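PDB 4N3O: putative D-glycero-D-manno-heptose 7-phosphate kinase from Campylobacter jejuni subsp. jejuni, which catalyses ATP-dependent phosphorylation of D-glycero-alpha-D-manno-heptose 7-phosphate at C-1, giving the 1,7-bisphosphate, the first step towards GDP-heptose for the capsule. Local coordinates for residues I7-P12 against I127-E132; Y27-T32 against A235-A240; G33-A38 against M175-N180; L42-T47 against T106-P111. All coordinates share one frame; numbering follows the deposited sequence.

Interaction 1 (I7-P12 against I127-E132)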
# COMPACT_ATOMS: atom_id res chain seq x y z
N ILE A 7 12.62 14.36 13.31
CA ILE A 7 11.37 14.60 12.61
C ILE A 7 11.39 13.70 11.41
O ILE A 7 12.43 13.53 10.78
CB ILE A 7 11.28 16.06 12.09
CG1 ILE A 7 11.23 17.05 13.26
CG2 ILE A 7 10.07 16.25 11.16
CD1 ILE A 7 9.92 17.10 14.01
N ARG A 8 10.25 13.09 11.10
CA ARG A 8 10.17 12.27 9.92
C ARG A 8 8.97 12.73 9.15
O ARG A 8 8.00 13.20 9.75
CB ARG A 8 10.00 10.78 10.24
CG ARG A 8 11.07 10.16 11.14
CD ARG A 8 11.13 8.65 10.93
NE ARG A 8 11.66 7.97 12.10
CZ ARG A 8 12.95 7.88 12.40
NH1 ARG A 8 13.30 7.26 13.51
NH2 ARG A 8 13.90 8.43 11.63
N THR A 9 9.04 12.62 7.83
CA THR A 9 7.89 12.91 6.99
C THR A 9 7.79 11.82 5.91
O THR A 9 8.80 11.20 5.51
CB THR A 9 7.90 14.31 6.32
OG1 THR A 9 8.88 14.37 5.29
CG2 THR A 9 8.18 15.39 7.33
N GLN A 10 6.56 11.61 5.46
CA GLN A 10 6.25 10.61 4.44
C GLN A 10 5.27 11.30 3.50
O GLN A 10 4.24 11.83 3.93
CB GLN A 10 5.66 9.39 5.12
CG GLN A 10 5.30 8.28 4.18
CD GLN A 10 4.81 7.01 4.89
OE1 GLN A 10 4.81 6.92 6.13
NE2 GLN A 10 4.41 6.04 4.11
N THR A 11 5.60 11.31 2.22
CA THR A 11 4.85 12.04 1.22
C THR A 11 4.57 11.12 0.05
O THR A 11 5.47 10.52 -0.50
CB THR A 11 5.71 13.23 0.72
OG1 THR A 11 6.24 13.95 1.85
CG2 THR A 11 4.91 14.16 -0.19
N PRO A 12 3.31 11.02 -0.35
CA PRO A 12 3.01 10.10 -1.43
C PRO A 12 3.26 10.63 -2.82
O PRO A 12 3.20 11.82 -3.06
CB PRO A 12 1.50 9.87 -1.25
CG PRO A 12 1.00 11.14 -0.69
CD PRO A 12 2.10 11.70 0.15
N ILE A 127 10.31 20.37 2.94
CA ILE A 127 9.76 21.59 3.47
C ILE A 127 8.96 21.26 4.72
O ILE A 127 9.08 21.93 5.74
CB ILE A 127 8.86 22.30 2.44
CG1 ILE A 127 9.72 22.90 1.32
CG2 ILE A 127 8.07 23.42 3.10
CD1 ILE A 127 8.96 23.38 0.10
N LYS A 128 8.14 20.21 4.64
CA LYS A 128 7.29 19.79 5.78
C LYS A 128 8.12 19.37 6.98
O LYS A 128 7.72 19.57 8.11
CB LYS A 128 6.39 18.63 5.34
CG LYS A 128 5.44 18.14 6.41
CD LYS A 128 4.39 19.17 6.82
CE LYS A 128 3.52 18.57 7.89
NZ LYS A 128 2.50 19.53 8.36
N ALA A 129 9.28 18.79 6.72
CA ALA A 129 10.16 18.39 7.80
C ALA A 129 10.65 19.63 8.57
O ALA A 129 10.65 19.66 9.79
CB ALA A 129 11.33 17.61 7.24
N PHE A 130 11.05 20.66 7.83
CA PHE A 130 11.51 21.92 8.44
C PHE A 130 10.39 22.63 9.18
O PHE A 130 10.59 23.16 10.26
CB PHE A 130 12.11 22.86 7.38
CG PHE A 130 13.50 22.49 6.95
CD1 PHE A 130 14.57 22.72 7.79
CD2 PHE A 130 13.73 21.95 5.70
CE1 PHE A 130 15.85 22.38 7.41
CE2 PHE A 130 15.01 21.62 5.31
CZ PHE A 130 16.08 21.83 6.17
N ALA A 131 9.21 22.66 8.57
CA ALA A 131 8.05 23.31 9.17
C ALA A 131 7.67 22.71 10.53
O ALA A 131 7.38 23.43 11.48
CB ALA A 131 6.87 23.26 8.21
N GLU A 132 7.67 21.38 10.58
CA GLU A 132 7.34 20.62 11.78
C GLU A 132 8.39 20.81 12.87
O GLU A 132 8.08 20.97 14.05
CB GLU A 132 7.30 19.13 11.42
CG GLU A 132 6.95 18.18 12.55
CD GLU A 132 5.48 18.18 12.89
OE1 GLU A 132 4.84 19.24 12.77
OE2 GLU A 132 4.97 17.11 13.27

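Interaction 2 (Y27-T32 against A235-A240)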
# COMPACT_ATOMS: atom_id res chain seq x y z
N TYR A 27 -13.26 28.68 -24.99
CA TYR A 27 -14.35 28.91 -24.06
C TYR A 27 -14.30 30.36 -23.61
O TYR A 27 -13.25 31.01 -23.64
CB TYR A 27 -14.22 28.00 -22.83
CG TYR A 27 -14.19 26.52 -23.15
CD1 TYR A 27 -15.37 25.80 -23.30
CD2 TYR A 27 -12.98 25.85 -23.30
CE1 TYR A 27 -15.34 24.45 -23.60
CE2 TYR A 27 -12.94 24.50 -23.59
CZ TYR A 27 -14.12 23.80 -23.74
OH TYR A 27 -14.08 22.45 -24.03
N CYS A 28 -15.45 30.86 -23.18
CA CYS A 28 -15.56 32.21 -22.67
C CYS A 28 -15.12 32.27 -21.20
O CYS A 28 -15.09 33.35 -20.60
CB CYS A 28 -17.00 32.70 -22.82
SG CYS A 28 -18.20 31.41 -22.46
N ASP A 29 -14.80 31.10 -20.64
CA ASP A 29 -14.32 30.98 -19.26
C ASP A 29 -12.81 31.11 -19.21
O ASP A 29 -12.25 31.56 -18.21
CB ASP A 29 -14.67 29.60 -18.68
CG ASP A 29 -16.15 29.28 -18.74
OD1 ASP A 29 -16.95 30.16 -19.13
OD2 ASP A 29 -16.51 28.14 -18.39
N LYS A 30 -12.17 30.69 -20.30
CA LYS A 30 -10.70 30.65 -20.43
C LYS A 30 -10.19 29.31 -19.84
O LYS A 30 -9.08 29.20 -19.34
CB LYS A 30 -10.02 31.86 -19.80
CG LYS A 30 -10.50 33.19 -20.36
CD LYS A 30 -9.82 34.37 -19.69
CE LYS A 30 -10.34 35.69 -20.24
NZ LYS A 30 -9.67 36.85 -19.58
N TYR A 31 -11.05 28.29 -19.96
CA TYR A 31 -10.79 26.95 -19.47
C TYR A 31 -9.63 26.33 -20.27
O TYR A 31 -9.78 26.04 -21.45
CB TYR A 31 -12.08 26.13 -19.62
CG TYR A 31 -12.09 24.74 -19.03
CD1 TYR A 31 -12.35 24.53 -17.67
CD2 TYR A 31 -11.90 23.61 -19.83
CE1 TYR A 31 -12.39 23.26 -17.13
CE2 TYR A 31 -11.94 22.34 -19.30
CZ TYR A 31 -12.18 22.16 -17.95
OH TYR A 31 -12.23 20.88 -17.43
N THR A 32 -8.49 26.17 -19.61
CA THR A 32 -7.29 25.60 -20.24
C THR A 32 -7.37 24.07 -20.36
O THR A 32 -6.85 23.48 -21.30
CB THR A 32 -6.02 25.95 -19.44
OG1 THR A 32 -5.98 27.36 -19.20
CG2 THR A 32 -4.76 25.50 -20.18
N ALA A 235 -14.75 18.78 -26.86
CA ALA A 235 -15.49 17.84 -26.00
C ALA A 235 -14.72 17.52 -24.71
O ALA A 235 -15.17 16.71 -23.89
CB ALA A 235 -15.79 16.56 -26.77
N ILE A 236 -13.57 18.15 -24.52
CA ILE A 236 -12.75 17.95 -23.33
C ILE A 236 -13.44 18.47 -22.06
O ILE A 236 -13.50 17.76 -21.06
CB ILE A 236 -11.35 18.56 -23.50
CG1 ILE A 236 -10.55 17.73 -24.52
CG2 ILE A 236 -10.60 18.60 -22.17
CD1 ILE A 236 -9.14 18.21 -24.76
N LYS A 237 -13.97 19.70 -22.11
CA LYS A 237 -14.67 20.26 -20.94
C LYS A 237 -15.95 19.49 -20.63
O LYS A 237 -16.47 19.55 -19.51
CB LYS A 237 -15.00 21.74 -21.16
CG LYS A 237 -15.71 22.39 -19.98
CD LYS A 237 -15.99 23.86 -20.27
CE LYS A 237 -16.66 24.55 -19.09
NZ LYS A 237 -16.85 26.00 -19.38
N GLN A 238 -16.47 18.78 -21.63
CA GLN A 238 -17.65 17.96 -21.45
C GLN A 238 -17.23 16.67 -20.73
O GLN A 238 -17.91 16.20 -19.82
CB GLN A 238 -18.30 17.63 -22.80
CG GLN A 238 -19.61 16.86 -22.72
CD GLN A 238 -20.72 17.64 -22.03
OE1 GLN A 238 -20.70 18.88 -22.00
NE2 GLN A 238 -21.70 16.92 -21.48
N ASP A 239 -16.09 16.12 -21.13
CA ASP A 239 -15.57 14.90 -20.51
C ASP A 239 -15.25 15.14 -19.03
O ASP A 239 -15.40 14.24 -18.22
CB ASP A 239 -14.34 14.38 -21.27
CG ASP A 239 -14.71 13.76 -22.61
OD1 ASP A 239 -15.76 13.07 -22.67
OD2 ASP A 239 -13.95 13.93 -23.58
N ALA A 240 -14.82 16.35 -18.70
CA ALA A 240 -14.50 16.73 -17.33
C ALA A 240 -15.75 16.69 -16.45
O ALA A 240 -15.79 15.98 -15.45
CB ALA A 240 -13.88 18.12 -17.29

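Interaction 3 (G33-A38 against M175-N180)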
# COMPACT_ATOMS: atom_id res chain seq x y z
N GLY A 33 -8.02 23.44 -19.38
CA GLY A 33 -8.16 21.99 -19.39
C GLY A 33 -8.37 21.45 -17.99
O GLY A 33 -8.76 22.19 -17.08
N TYR A 34 -8.10 20.16 -17.82
CA TYR A 34 -8.27 19.53 -16.52
C TYR A 34 -7.30 18.40 -16.33
O TYR A 34 -6.69 17.91 -17.27
CB TYR A 34 -9.67 18.92 -16.39
CG TYR A 34 -9.84 17.63 -17.16
CD1 TYR A 34 -10.26 17.63 -18.48
CD2 TYR A 34 -9.57 16.39 -16.55
CE1 TYR A 34 -10.41 16.44 -19.19
CE2 TYR A 34 -9.71 15.20 -17.26
CZ TYR A 34 -10.13 15.23 -18.58
OH TYR A 34 -10.28 14.06 -19.29
N VAL A 35 -7.18 17.99 -15.08
CA VAL A 35 -6.37 16.85 -14.73
C VAL A 35 -7.02 16.21 -13.50
O VAL A 35 -7.56 16.91 -12.62
CB VAL A 35 -4.87 17.22 -14.49
CG1 VAL A 35 -4.72 18.16 -13.31
CG2 VAL A 35 -4.03 15.98 -14.26
N LEU A 36 -7.04 14.88 -13.49
CA LEU A 36 -7.56 14.12 -12.38
C LEU A 36 -6.42 13.27 -11.92
O LEU A 36 -5.99 12.38 -12.66
CB LEU A 36 -8.71 13.22 -12.80
CG LEU A 36 -9.15 12.19 -11.75
CD1 LEU A 36 -9.68 12.87 -10.51
CD2 LEU A 36 -10.19 11.23 -12.29
N ASN A 37 -5.90 13.54 -10.72
CA ASN A 37 -4.83 12.72 -10.19
C ASN A 37 -5.21 12.19 -8.82
O ASN A 37 -6.23 12.58 -8.23
CB ASN A 37 -3.51 13.44 -10.20
CG ASN A 37 -3.56 14.73 -9.46
OD1 ASN A 37 -4.24 14.83 -8.43
ND2 ASN A 37 -2.83 15.72 -9.95
N ALA A 38 -4.40 11.26 -8.33
CA ALA A 38 -4.69 10.61 -7.08
C ALA A 38 -3.42 10.10 -6.48
O ALA A 38 -2.60 9.52 -7.17
CB ALA A 38 -5.65 9.44 -7.33
N MSE A 175 -8.50 18.86 -10.95
CA MSE A 175 -8.02 20.22 -11.13
C MSE A 175 -8.43 20.79 -12.45
O MSE A 175 -8.25 20.17 -13.50
CB MSE A 175 -6.52 20.17 -10.94
CG MSE A 175 -6.26 19.28 -9.72
SE MSE A 175 -4.42 19.57 -9.18
CE MSE A 175 -4.23 18.44 -7.59
N GLU A 176 -9.01 21.99 -12.39
CA GLU A 176 -9.46 22.72 -13.57
C GLU A 176 -8.57 23.93 -13.77
O GLU A 176 -8.22 24.62 -12.81
CB GLU A 176 -10.93 23.08 -13.44
CG GLU A 176 -11.81 21.86 -13.66
CD GLU A 176 -13.22 22.02 -13.15
OE1 GLU A 176 -14.18 21.87 -13.95
OE2 GLU A 176 -13.37 22.31 -11.93
N PHE A 177 -8.20 24.15 -15.02
CA PHE A 177 -7.31 25.25 -15.35
C PHE A 177 -8.01 26.37 -16.11
O PHE A 177 -8.77 26.13 -17.06
CB PHE A 177 -6.12 24.72 -16.15
CG PHE A 177 -5.40 23.60 -15.48
CD1 PHE A 177 -4.71 23.82 -14.29
CD2 PHE A 177 -5.41 22.32 -16.02
CE1 PHE A 177 -4.05 22.79 -13.65
CE2 PHE A 177 -4.74 21.29 -15.39
CZ PHE A 177 -4.06 21.52 -14.20
N TYR A 178 -7.75 27.60 -15.68
CA TYR A 178 -8.33 28.78 -16.30
C TYR A 178 -7.25 29.79 -16.72
O TYR A 178 -6.46 30.26 -15.89
CB TYR A 178 -9.35 29.43 -15.37
CG TYR A 178 -10.57 28.58 -15.14
CD1 TYR A 178 -11.66 28.66 -16.00
CD2 TYR A 178 -10.64 27.69 -14.08
CE1 TYR A 178 -12.79 27.88 -15.80
CE2 TYR A 178 -11.77 26.91 -13.86
CZ TYR A 178 -12.84 27.01 -14.73
OH TYR A 178 -13.95 26.24 -14.54
N ASN A 179 -7.23 30.08 -18.01
CA ASN A 179 -6.31 31.04 -18.60
C ASN A 179 -4.84 30.74 -18.25
O ASN A 179 -4.04 31.66 -18.06
CB ASN A 179 -6.72 32.46 -18.18
CG ASN A 179 -6.25 33.54 -19.14
OD1 ASN A 179 -6.45 34.73 -18.89
ND2 ASN A 179 -5.65 33.15 -20.27
N ASN A 180 -4.52 29.45 -18.15
CA ASN A 180 -3.17 28.97 -17.83
C ASN A 180 -2.60 29.63 -16.59
O ASN A 180 -1.38 29.71 -16.42
CB ASN A 180 -2.22 29.23 -19.01
CG ASN A 180 -2.76 28.72 -20.33
OD1 ASN A 180 -3.94 28.43 -20.47
ND2 ASN A 180 -1.88 28.63 -21.33

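Interaction 4 (L42-T47 against T106-P111)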
# COMPACT_ATOMS: atom_id res chain seq x y z
N LEU A 42 3.17 4.87 -2.67
CA LEU A 42 4.59 4.80 -3.01
C LEU A 42 5.03 6.17 -2.52
O LEU A 42 4.44 7.18 -2.87
CB LEU A 42 4.80 4.61 -4.50
CG LEU A 42 4.18 3.34 -5.08
CD1 LEU A 42 4.23 3.35 -6.59
CD2 LEU A 42 4.88 2.11 -4.56
N TYR A 43 6.07 6.19 -1.72
CA TYR A 43 6.43 7.40 -1.04
C TYR A 43 7.87 7.84 -1.09
O TYR A 43 8.78 7.07 -1.44
CB TYR A 43 6.15 7.15 0.47
CG TYR A 43 4.75 6.72 0.85
CD1 TYR A 43 3.75 7.66 1.07
CD2 TYR A 43 4.43 5.37 1.07
CE1 TYR A 43 2.48 7.28 1.46
CE2 TYR A 43 3.13 4.98 1.45
CZ TYR A 43 2.18 5.95 1.66
OH TYR A 43 0.90 5.61 2.03
N ILE A 44 8.05 9.08 -0.69
CA ILE A 44 9.35 9.68 -0.46
C ILE A 44 9.42 9.85 1.05
O ILE A 44 8.51 10.42 1.66
CB ILE A 44 9.53 11.02 -1.19
CG1 ILE A 44 9.74 10.71 -2.67
CG2 ILE A 44 10.73 11.77 -0.61
CD1 ILE A 44 10.06 11.89 -3.53
N HIS A 45 10.49 9.32 1.64
CA HIS A 45 10.67 9.31 3.07
C HIS A 45 11.75 10.29 3.42
O HIS A 45 12.78 10.33 2.77
CB HIS A 45 11.09 7.90 3.54
CG HIS A 45 10.25 6.80 2.98
ND1 HIS A 45 9.17 6.28 3.64
CD2 HIS A 45 10.32 6.14 1.79
CE1 HIS A 45 8.60 5.35 2.90
NE2 HIS A 45 9.29 5.24 1.77
N CYS A 46 11.52 11.09 4.46
CA CYS A 46 12.50 12.06 4.92
C CYS A 46 12.66 12.00 6.43
O CYS A 46 11.67 11.90 7.15
CB CYS A 46 12.07 13.50 4.57
SG CYS A 46 11.97 13.83 2.80
N THR A 47 13.90 12.04 6.88
CA THR A 47 14.22 12.09 8.29
C THR A 47 15.12 13.32 8.51
O THR A 47 16.13 13.50 7.81
CB THR A 47 14.93 10.84 8.79
OG1 THR A 47 14.00 9.77 8.87
CG2 THR A 47 15.49 11.05 10.15
N THR A 106 16.99 11.23 2.94
CA THR A 106 15.80 10.94 2.14
C THR A 106 15.96 9.79 1.16
O THR A 106 17.08 9.41 0.81
CB THR A 106 15.43 12.14 1.25
OG1 THR A 106 16.47 12.35 0.29
CG2 THR A 106 15.27 13.38 2.07
N TYR A 107 14.83 9.25 0.72
CA TYR A 107 14.84 8.19 -0.31
C TYR A 107 13.42 7.95 -0.81
O TYR A 107 12.44 8.17 -0.09
CB TYR A 107 15.49 6.87 0.17
CG TYR A 107 14.61 5.96 0.99
CD1 TYR A 107 14.50 6.10 2.35
CD2 TYR A 107 13.88 4.95 0.38
CE1 TYR A 107 13.70 5.27 3.09
CE2 TYR A 107 13.07 4.09 1.11
CZ TYR A 107 12.98 4.27 2.47
OH TYR A 107 12.16 3.45 3.21
N SER A 108 13.33 7.49 -2.04
CA SER A 108 12.06 7.25 -2.69
C SER A 108 11.79 5.79 -2.85
O SER A 108 12.72 5.01 -3.00
CB SER A 108 12.08 7.88 -4.09
OG SER A 108 10.94 7.44 -4.83
N ASP A 109 10.52 5.41 -2.85
CA ASP A 109 10.15 3.99 -3.08
C ASP A 109 10.28 3.58 -4.54
O ASP A 109 10.24 2.40 -4.85
CB ASP A 109 8.73 3.71 -2.62
CG ASP A 109 8.60 3.68 -1.14
OD1 ASP A 109 9.60 3.38 -0.48
OD2 ASP A 109 7.50 3.95 -0.61
N VAL A 110 10.41 4.56 -5.44
CA VAL A 110 10.54 4.28 -6.87
C VAL A 110 11.83 4.87 -7.41
O VAL A 110 12.30 5.87 -6.90
CB VAL A 110 9.36 4.85 -7.69
CG1 VAL A 110 8.03 4.41 -7.08
CG2 VAL A 110 9.43 6.37 -7.77
N PRO A 111 12.38 4.26 -8.46
CA PRO A 111 13.63 4.71 -9.07
C PRO A 111 13.57 6.09 -9.74
O PRO A 111 12.49 6.62 -10.05
CB PRO A 111 13.92 3.64 -10.15
CG PRO A 111 13.01 2.50 -9.85
CD PRO A 111 11.82 3.10 -9.18

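Interaction 1 (I7-P12 against I127-E132)
Thr9 presses its methyl CG2 onto the backbone of Ala129, 3.6 Å from Ala129 CA, and the small Ala129 CB lies 3.9 Å from the same Thr9 CG2. The short strand and helix axes approach to 7.9 Å here, running roughly antiparallel at 144°, a closeness consistent with the small alanine side chain. Ile7 spreads two branches: CG2 lies 3.7 Å from Ala129 O, and CD1 meets Glu132 CG, about one turn further along the helix, at 3.5 Å. The Ile7 and Glu132 side chains cross obliquely, and the aliphatic stem of Glu132 does the touching. Its CG is anti to the backbone N (chi1 -179°), which sets it beside Ile7; Glu132 has two conformers, so this detail is less certain. On the other flank Lys128 CG packs 4.0 Å from Thr9 CG2, and its bent chain then leads away to a weak, long ion pair with Glu140. No hydrogen bond joins the two segments. The threonine is instead fixed by its hydroxyl: OG1, lying between the backbone N and the carbonyl carbon (chi1 72°), bonds to Gly125 O of the same helix, which turns the methyl to Ala129. This helix-on-sheet packing belongs to the N-terminal GHMP kinase domain. Strand 6-21 runs between strands 42-50 and 338-341, with helix 118-134 on this face and helix 140-153 packed behind it at Ile127.

Interaction 2 (Y27-T32 against A235-A240)
Two tyrosine rings sandwich the aliphatic chain of Lys237. Over the face of Tyr27 lies Lys237 CD, 3.9 Å from the ring centroid and 30° off its normal, a CH-pi contact. On the other side of the lysine, the Tyr31 ring receives Lys237 CG over its face at 4.0 Å from the centroid, a second CH-pi contact displaced toward the rim. The lysine is fully extended, with CG anti to the backbone N (chi1 -179°), and runs out between the rings to Asp29, where NZ forms a salt bridge with OD2; the modelled 2.4 Å between Lys237 NZ and Asp29 OD2 is doubtfully short. At the phenol end, Tyr27 OH takes a weak bond of 3.4 Å from Lys237 N, but its stronger partner is the carbonyl O of His234. Tyr31 OH stops 3.2 Å from Ala240 CB and is buried with no polar partner in the model. The contact docks the first turn of helix 236-248 on the loop that enters strand 31-40. Ala240 also packs on Tyr34 of the same strand 31-40 and on Phe174 of strand 172-178. Ile236 touches Thr22, assigned by similarity to the substrate site, whose OG1 bonds to Tyr31 O.

Interaction 3 (G33-A38 against M175-N180)
Gly33 pairs with Phe177 and Val35 with Met175 as antiparallel hydrogen-bonded pairs, flanking the non-hydrogen-bonded pair of Tyr34 and Glu176. Phe177 N bonds to Gly33 O at 2.9 Å. Val35 and Met175 exchange two bonds: Val35 N to Met175 O at 2.9 Å, and Met175 N to Val35 O at 2.7 Å, the latter almost straight (178°). Met175 O is also approached by Tyr34 CA at 3.1 Å in a CA-H...O contact. Gly33 has phi 156°, where a CB would strike the carbonyl O of Thr32; the Phe177 ring lies obliquely beside Gly33, with Phe177 CD2 3.5 Å from Gly33 O. On the face shared by Val35, Met175 and Phe177, Val35 CG1 lies between the backbone N and the carbonyl carbon (chi1 63°), 3.5 Å from Phe177 CZ and 3.6 Å from Met175 CB. Met175, a selenomethionine, extends beside Val35 and brings CE to 3.7 Å from Asn37 OD1. On the other face Tyr34 meets the Phe174 ring within the sheet, and Glu176 OE1 forms a salt bridge with Lys244. The chemistry thus divides by face: three main-chain bonds fix the register, apolar packing on one side continues to Val183 and Val185 of the next strand, and on the other that salt bridge and the packing of Tyr34 on Ile236, Ala240 and Met243 join the sheet to helix 236-248.

Interaction 4 (L42-T47 against T106-P111)
A histidine-carboxylate hydrogen bond between His45 and Asp109 braces the strand end that leads into the glycine-rich segment 113-119, which by similarity binds ATP and runs into helix 118-134. His45 NE2 donates within its ring plane to Asp109 OD1 at 2.9 Å, meeting that oxygen from above the carboxylate plane, and makes a weak second bond of 3.2 Å to Asp109 OD2. The same OD2 accepts Tyr43 N at 2.9 Å, while Asp109 N returns a bond of 2.8 Å to Tyr43 O. The carboxylate is therefore gripped by main chain and side chain together, and its charge may favour a protonated imidazole. Over one face of the histidine lies Tyr107, an offset stack with centroids 4.4 Å apart and planes at 20°; His45 CD2 sits above the tyrosine ring, 3.3 Å from Tyr107 CZ. With CG between the backbone N and the carbonyl carbon (chi1 82°), the Tyr107 side chain lies against His45. These two residues form the antiparallel hydrogen-bonded pair, with His45 N to Tyr107 O at 2.8 Å and nearly straight (176°). On the opposite face Ile44 CG1 packs on Ser108 CB at 3.9 Å. Strand 42-50 lies between 102-108 and 6-21; helix 118-134 packs against Ile44 and Cys46, and Tyr107 reaches Lys313 of the second subunit.

In the fold
From the N terminus, segment 7-12 of strand 6-21 opens a loop that interaction 1 closes on 127-132, 115 residues beyond Pro12. Before that closure, strand 31-40 starts two longer loops: interaction 2 ends on helix 236-248, and interaction 3, nested within it, on strand 172-178. Both cross interaction 1. Interaction 4 is nested inside all three. Interactions 1 and 4 touch through the backbones of Thr9 with Cys46 and Thr11 with Ile44; interactions 2 and 3 adjoin on strand 31-40. Interactions 3 and 4 lie on opposite sides of the chain's centre, yet all four reach one mixed sheet: 1 and 2 bring helices 118-134 and 236-248 to it, while 3 and 4 pair its strands.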